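Local coordinates for protein glucose dehydrogenase (Haloferax mediterranei, PDB 2B5W) that catalyses the NAD(P)+-dependent, zinc-requiring oxidation of D-glucose and several other aldose sugars, with a preference for NADP+, at residues R140-L145 and A311-F316; L61-V66 and L148-S153. The protein carries 1 engineered substitution. All blocks are in the same frame, centred on the assembly; numbering follows the deposited sequence.

Interaction 1: R140-L145 and A311-F316; sequences RSQAEL and AATVTF. With K (potassium ion), chain F.
Gln142 CG lies opposite its own carbonyl carbon (chi1 -69°), and the chain beyond is extended. This carries the amide from the short 3-10 segment to the flank of helix 306-318. On the helix, Phe316 CG stands opposite its backbone N (chi1 180°). This sends the ring away from the helix, alongside the Gln142 chain and as far as Leu145.

Gln142 NE2 donates to Thr313 O at 3.0 Å, with an N-H...O angle of 153°. The bond is moderately bent at the hydrogen, and NE2 sits somewhat off the carbonyl plane. Thr317 OG1 also bonds to Thr313 O, which thus has two side-chain partners. The Gln142 and Thr313 side chains cross at about a right angle, with OE1 of Gln142 3.4 Å from CB of Thr313. Thr313 OG1 is turned to Glu310 O instead.

The Gln142 chain and the Phe316 side chain run side by side but point opposite ways. CG of Gln142 is 3.7 Å from Phe316 CD1, and the amide is tilted against the ring. Leu145 CB sits at the ring edge, 3.8 Å from Phe316 CE2. Leu324 of helix 321-327 packs on both Leu145 and Phe316. One residue back from Phe316, Thr315 OG1 binds the potassium ion at 2.8 Å and is hydrogen-bonded to Glu156.

Cut back to an alanine, Gln142 would probably leave Thr313 O without the NE2 donor and open a gap beside the Phe316 ring. The contact thus joins the loop between strand 135-137 and helix 149-164 to helix 306-318 by one hydrogen bond and the packing of Gln142 and Leu145 on Phe316. Gln142 OE1 is buried with no hydrogen-bond partner, a cost the NE2 bond and the ring contacts probably help to offset.

Interaction 2: L61-V66 and L148-S153; sequences LGHEAV and LIEPIS. With ZN (zinc ion), chain B.
His63 and Glu64 meet Glu150 and Pro151 in a buried contact of van der Waals approaches, set around the catalytic zinc. It lies where the residues leading into strand 64-71 face the N-terminal part of helix 149-164. His63 NE2 binds the zinc ion at 2.1 Å and Glu64 OE2 at 1.9 Å. The engineered Cys38 is the third protein ligand in this structure.

Glu150 OE1 approaches the edge of the His63 ring, 3.7 Å from CD2, with its carboxylate nearly perpendicular to the ring (81°). The same oxygen is 3.5 Å from Glu64 CG. Glu150 CG is anti to its backbone N (chi1 -166°), and a bend at chi2 turns the carboxylate toward the metal side. Glu150 is known to bind both zinc and substrate, but here OE1 stays 3.8 Å from the zinc ion.

Gly62, His63 and Glu64 form the Gly-His-Glu core of the zinc-containing alcohol dehydrogenase signature. Pro151 CG lies 3.7 Å from Glu64 OE2 and flanks that carboxylate. Glu64 OE1 makes a salt bridge with Lys349, which helps fix the rotation of the group.

Overall arrangement
The two interactions have centres 11 Å apart. Their segments alternate along the chain: 61-66, 140-145, 148-153, then 311-316. Residues 140-145 lie in the loop that leads into helix 149-164, so the two contacts are neighbours in sequence as well as in space. They also touch directly. Ala312 CB packs on Ile152 CG2 at 3.4 Å, and Gln142 OE1 lies 3.7 Å from Ile149 CD1. Helix 149-164 touches both segment 61-66, with the zinc ligands His63 and Glu64, and helix 306-318. Interaction 2 pairs the GroES-like part with the C-terminal part at the zinc. Interaction 1 lies further out, the Leu145 side chain about 14 Å from the metal.

Interaction 1: R140-L145 and A311-F316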
loop_
_atom_site.group_PDB
_atom_site.type_symbol
_atom_site.label_atom_id
_atom_site.label_comp_id
_atom_site.label_asym_id
_atom_site.label_seq_id
_atom_site.Cartn_x
_atom_site.Cartn_y
_atom_site.Cartn_z
ATOM N N ARG A 140 36.102 -1.942 3.041
ATOM C CA ARG A 140 36.973 -1.535 4.160
ATOM C C ARG A 140 36.883 -0.061 4.478
ATOM O O ARG A 140 36.985 0.366 5.637
ATOM C CB ARG A 140 38.458 -1.858 3.898
ATOM C CG ARG A 140 38.739 -3.286 3.729
ATOM C CD ARG A 140 40.223 -3.613 3.710
ATOM N NE ARG A 140 40.464 -4.943 4.265
ATOM C CZ ARG A 140 40.551 -5.219 5.565
ATOM N NH1 ARG A 140 40.435 -4.271 6.496
ATOM N NH2 ARG A 140 40.760 -6.470 5.934
ATOM N N SER A 141 36.759 0.766 3.450
ATOM C CA SER A 141 36.693 2.194 3.607
ATOM C C SER A 141 35.387 2.731 4.208
ATOM O O SER A 141 35.269 3.912 4.518
ATOM C CB SER A 141 36.969 2.929 2.310
ATOM O OG SER A 141 36.164 2.457 1.235
ATOM N N GLN A 142 34.396 1.860 4.331
ATOM C CA GLN A 142 33.152 2.185 5.037
ATOM C C GLN A 142 33.220 1.843 6.511
ATOM O O GLN A 142 32.237 1.985 7.223
ATOM C CB GLN A 142 31.959 1.497 4.333
ATOM C CG GLN A 142 31.732 2.154 2.952
ATOM C CD GLN A 142 30.602 1.535 2.120
ATOM O OE1 GLN A 142 29.838 0.747 2.619
ATOM N NE2 GLN A 142 30.521 1.930 0.841
ATOM N N ALA A 143 34.378 1.427 6.999
ATOM C CA ALA A 143 34.497 1.129 8.423
ATOM C C ALA A 143 34.227 2.351 9.279
ATOM O O ALA A 143 33.568 2.203 10.305
ATOM C CB ALA A 143 35.841 0.593 8.748
ATOM N N GLU A 144 34.801 3.505 8.920
ATOM C CA GLU A 144 34.666 4.712 9.734
ATOM C C GLU A 144 33.213 5.068 9.984
ATOM O O GLU A 144 32.798 5.377 11.100
ATOM C CB GLU A 144 35.450 5.890 9.090
ATOM C CG GLU A 144 35.306 7.211 9.826
ATOM C CD GLU A 144 35.843 8.413 9.077
ATOM O OE1 GLU A 144 35.528 9.552 9.505
ATOM O OE2 GLU A 144 36.556 8.224 8.073
ATOM N N LEU A 145 32.410 5.026 8.927
ATOM C CA LEU A 145 31.010 5.400 9.018
ATOM C C LEU A 145 30.093 4.187 8.841
ATOM O O LEU A 145 28.889 4.330 8.505
ATOM C CB LEU A 145 30.672 6.494 8.035
ATOM C CG LEU A 145 31.441 7.784 8.221
ATOM C CD1 LEU A 145 30.964 8.811 7.172
ATOM C CD2 LEU A 145 31.271 8.333 9.657
ATOM N N ALA A 311 22.742 -3.209 -0.553
ATOM C CA ALA A 311 22.299 -2.074 -1.339
ATOM C C ALA A 311 22.774 -0.794 -0.675
ATOM O O ALA A 311 23.233 0.121 -1.350
ATOM C CB ALA A 311 20.820 -2.073 -1.499
ATOM N N ALA A 312 22.707 -0.758 0.655
ATOM C CA ALA A 312 23.200 0.413 1.415
ATOM C C ALA A 312 24.637 0.757 1.140
ATOM O O ALA A 312 24.992 1.941 1.130
ATOM C CB ALA A 312 22.997 0.202 2.933
ATOM N N THR A 313 25.520 -0.239 0.947
ATOM C CA THR A 313 26.908 0.048 0.640
ATOM C C THR A 313 27.082 0.830 -0.650
ATOM O O THR A 313 27.950 1.711 -0.752
ATOM C CB THR A 313 27.852 -1.180 0.646
ATOM O OG1 THR A 313 27.560 -2.079 -0.479
ATOM C CG2 THR A 313 27.691 -1.973 1.940
ATOM N N VAL A 314 26.290 0.477 -1.674
ATOM C CA VAL A 314 26.337 1.166 -2.935
ATOM C C VAL A 314 25.764 2.594 -2.801
ATOM O O VAL A 314 26.358 3.553 -3.286
ATOM C CB VAL A 314 25.552 0.332 -3.994
ATOM C CG1 VAL A 314 25.423 1.086 -5.317
ATOM C CG2 VAL A 314 26.254 -0.994 -4.254
ATOM N N THR A 315 24.639 2.707 -2.118
ATOM C CA THR A 315 24.036 4.011 -1.903
ATOM C C THR A 315 24.972 4.924 -1.125
ATOM O O THR A 315 25.147 6.099 -1.451
ATOM C CB THR A 315 22.723 3.841 -1.202
ATOM O OG1 THR A 315 21.794 3.152 -2.066
ATOM C CG2 THR A 315 22.076 5.232 -0.866
ATOM N N PHE A 316 25.639 4.370 -0.105
ATOM C CA PHE A 316 26.610 5.153 0.675
ATOM C C PHE A 316 27.644 5.871 -0.189
ATOM O O PHE A 316 27.945 7.036 0.012
ATOM C CB PHE A 316 27.313 4.222 1.655
ATOM C CG PHE A 316 28.343 4.896 2.524
ATOM C CD1 PHE A 316 29.588 5.094 2.093
ATOM C CD2 PHE A 316 28.024 5.217 3.829
ATOM C CE1 PHE A 316 30.537 5.721 2.902
ATOM C CE2 PHE A 316 28.964 5.808 4.658
ATOM C CZ PHE A 316 30.204 6.037 4.189
HETATM K K K F . 20.352 3.978 -4.356
#

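Interaction 2: L61-V66 and L148-S153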
loop_
_atom_site.group_PDB
_atom_site.type_symbol
_atom_site.label_atom_id
_atom_site.label_comp_id
_atom_site.label_asym_id
_atom_site.label_seq_id
_atom_site.Cartn_x
_atom_site.Cartn_y
_atom_site.Cartn_z
ATOM N N LEU A 61 22.854 -2.067 24.874
ATOM C CA LEU A 61 22.255 -1.273 23.833
ATOM C C LEU A 61 22.999 -1.435 22.504
ATOM O O LEU A 61 24.074 -2.001 22.467
ATOM C CB LEU A 61 22.249 0.188 24.239
ATOM C CG LEU A 61 21.405 0.573 25.463
ATOM C CD1 LEU A 61 21.704 2.038 25.802
ATOM C CD2 LEU A 61 19.942 0.360 25.175
ATOM N N GLY A 62 22.389 -0.887 21.451
ATOM C CA GLY A 62 23.031 -0.700 20.163
ATOM C C GLY A 62 22.631 -1.735 19.135
ATOM O O GLY A 62 22.859 -2.936 19.313
ATOM N N HIS A 63 22.126 -1.251 18.003
ATOM C CA HIS A 63 21.761 -2.148 16.906
ATOM C C HIS A 63 22.399 -1.712 15.583
ATOM O O HIS A 63 22.199 -2.361 14.565
ATOM C CB HIS A 63 20.232 -2.198 16.740
ATOM C CG HIS A 63 19.641 -0.855 16.496
ATOM N ND1 HIS A 63 19.378 0.035 17.520
ATOM C CD2 HIS A 63 19.342 -0.208 15.342
ATOM C CE1 HIS A 63 18.961 1.179 17.005
ATOM N NE2 HIS A 63 18.948 1.070 15.684
ATOM N N GLU A 64 23.127 -0.602 15.571
ATOM C CA GLU A 64 23.785 -0.083 14.352
ATOM C C GLU A 64 25.317 -0.207 14.468
ATOM O O GLU A 64 26.010 0.760 14.846
ATOM C CB GLU A 64 23.450 1.386 14.196
ATOM C CG GLU A 64 22.000 1.764 14.265
ATOM C CD GLU A 64 21.788 3.250 14.185
ATOM O OE1 GLU A 64 22.783 4.006 14.132
ATOM O OE2 GLU A 64 20.636 3.646 14.105
ATOM N N ALA A 65 25.882 -1.333 14.070
ATOM C CA ALA A 65 27.239 -1.641 14.396
ATOM C C ALA A 65 28.088 -1.881 13.192
ATOM O O ALA A 65 27.571 -2.295 12.155
ATOM C CB ALA A 65 27.320 -2.871 15.273
ATOM N N VAL A 66 29.383 -1.618 13.349
ATOM C CA VAL A 66 30.402 -2.063 12.409
ATOM C C VAL A 66 31.573 -2.587 13.216
ATOM O O VAL A 66 31.932 -2.021 14.246
ATOM C CB VAL A 66 30.818 -0.933 11.398
ATOM C CG1 VAL A 66 31.319 0.331 12.085
ATOM C CG2 VAL A 66 31.828 -1.438 10.419
ATOM N N LEU A 148 26.346 3.615 9.752
ATOM C CA LEU A 148 25.275 4.196 8.969
ATOM C C LEU A 148 24.662 3.166 8.029
ATOM O O LEU A 148 23.581 3.404 7.488
ATOM C CB LEU A 148 25.760 5.366 8.130
ATOM C CG LEU A 148 26.206 6.610 8.900
ATOM C CD1 LEU A 148 26.635 7.669 7.913
ATOM C CD2 LEU A 148 25.129 7.099 9.791
ATOM N N ILE A 149 25.318 2.026 7.851
ATOM C CA ILE A 149 24.786 0.984 6.918
ATOM C C ILE A 149 23.436 0.454 7.430
ATOM O O ILE A 149 22.491 0.322 6.648
ATOM C CB ILE A 149 25.809 -0.124 6.727
ATOM C CG1 ILE A 149 27.068 0.385 6.052
ATOM C CG2 ILE A 149 25.201 -1.310 6.012
ATOM C CD1 ILE A 149 26.815 1.051 4.711
ATOM N N GLU A 150 23.283 0.174 8.727
ATOM C CA GLU A 150 21.983 -0.269 9.187
ATOM C C GLU A 150 20.868 0.752 8.979
ATOM O O GLU A 150 19.823 0.416 8.426
ATOM C CB GLU A 150 22.043 -0.792 10.655
ATOM C CG GLU A 150 20.795 -1.569 11.087
ATOM C CD GLU A 150 19.672 -0.718 11.603
ATOM O OE1 GLU A 150 19.885 0.509 11.784
ATOM O OE2 GLU A 150 18.537 -1.234 11.825
ATOM N N PRO A 151 21.006 2.021 9.383
ATOM C CA PRO A 151 19.956 2.990 9.083
ATOM C C PRO A 151 19.663 3.142 7.593
ATOM O O PRO A 151 18.503 3.245 7.215
ATOM C CB PRO A 151 20.505 4.305 9.664
ATOM C CG PRO A 151 21.596 3.957 10.494
ATOM C CD PRO A 151 22.027 2.546 10.304
ATOM N N ILE A 152 20.707 3.178 6.765
ATOM C CA ILE A 152 20.492 3.250 5.300
ATOM C C ILE A 152 19.640 2.053 4.849
ATOM O O ILE A 152 18.717 2.203 4.038
ATOM C CB ILE A 152 21.816 3.355 4.509
ATOM C CG1 ILE A 152 22.541 4.687 4.810
ATOM C CG2 ILE A 152 21.541 3.280 2.984
ATOM C CD1 ILE A 152 23.937 4.754 4.284
ATOM N N SER A 153 19.951 0.880 5.398
ATOM C CA SER A 153 19.223 -0.354 5.047
ATOM C C SER A 153 17.741 -0.309 5.372
ATOM O O SER A 153 16.933 -0.935 4.664
ATOM C CB SER A 153 19.884 -1.602 5.675
ATOM O OG SER A 153 19.562 -1.790 7.028
HETATM ZN ZN ZN B . 19.029 2.852 14.625
#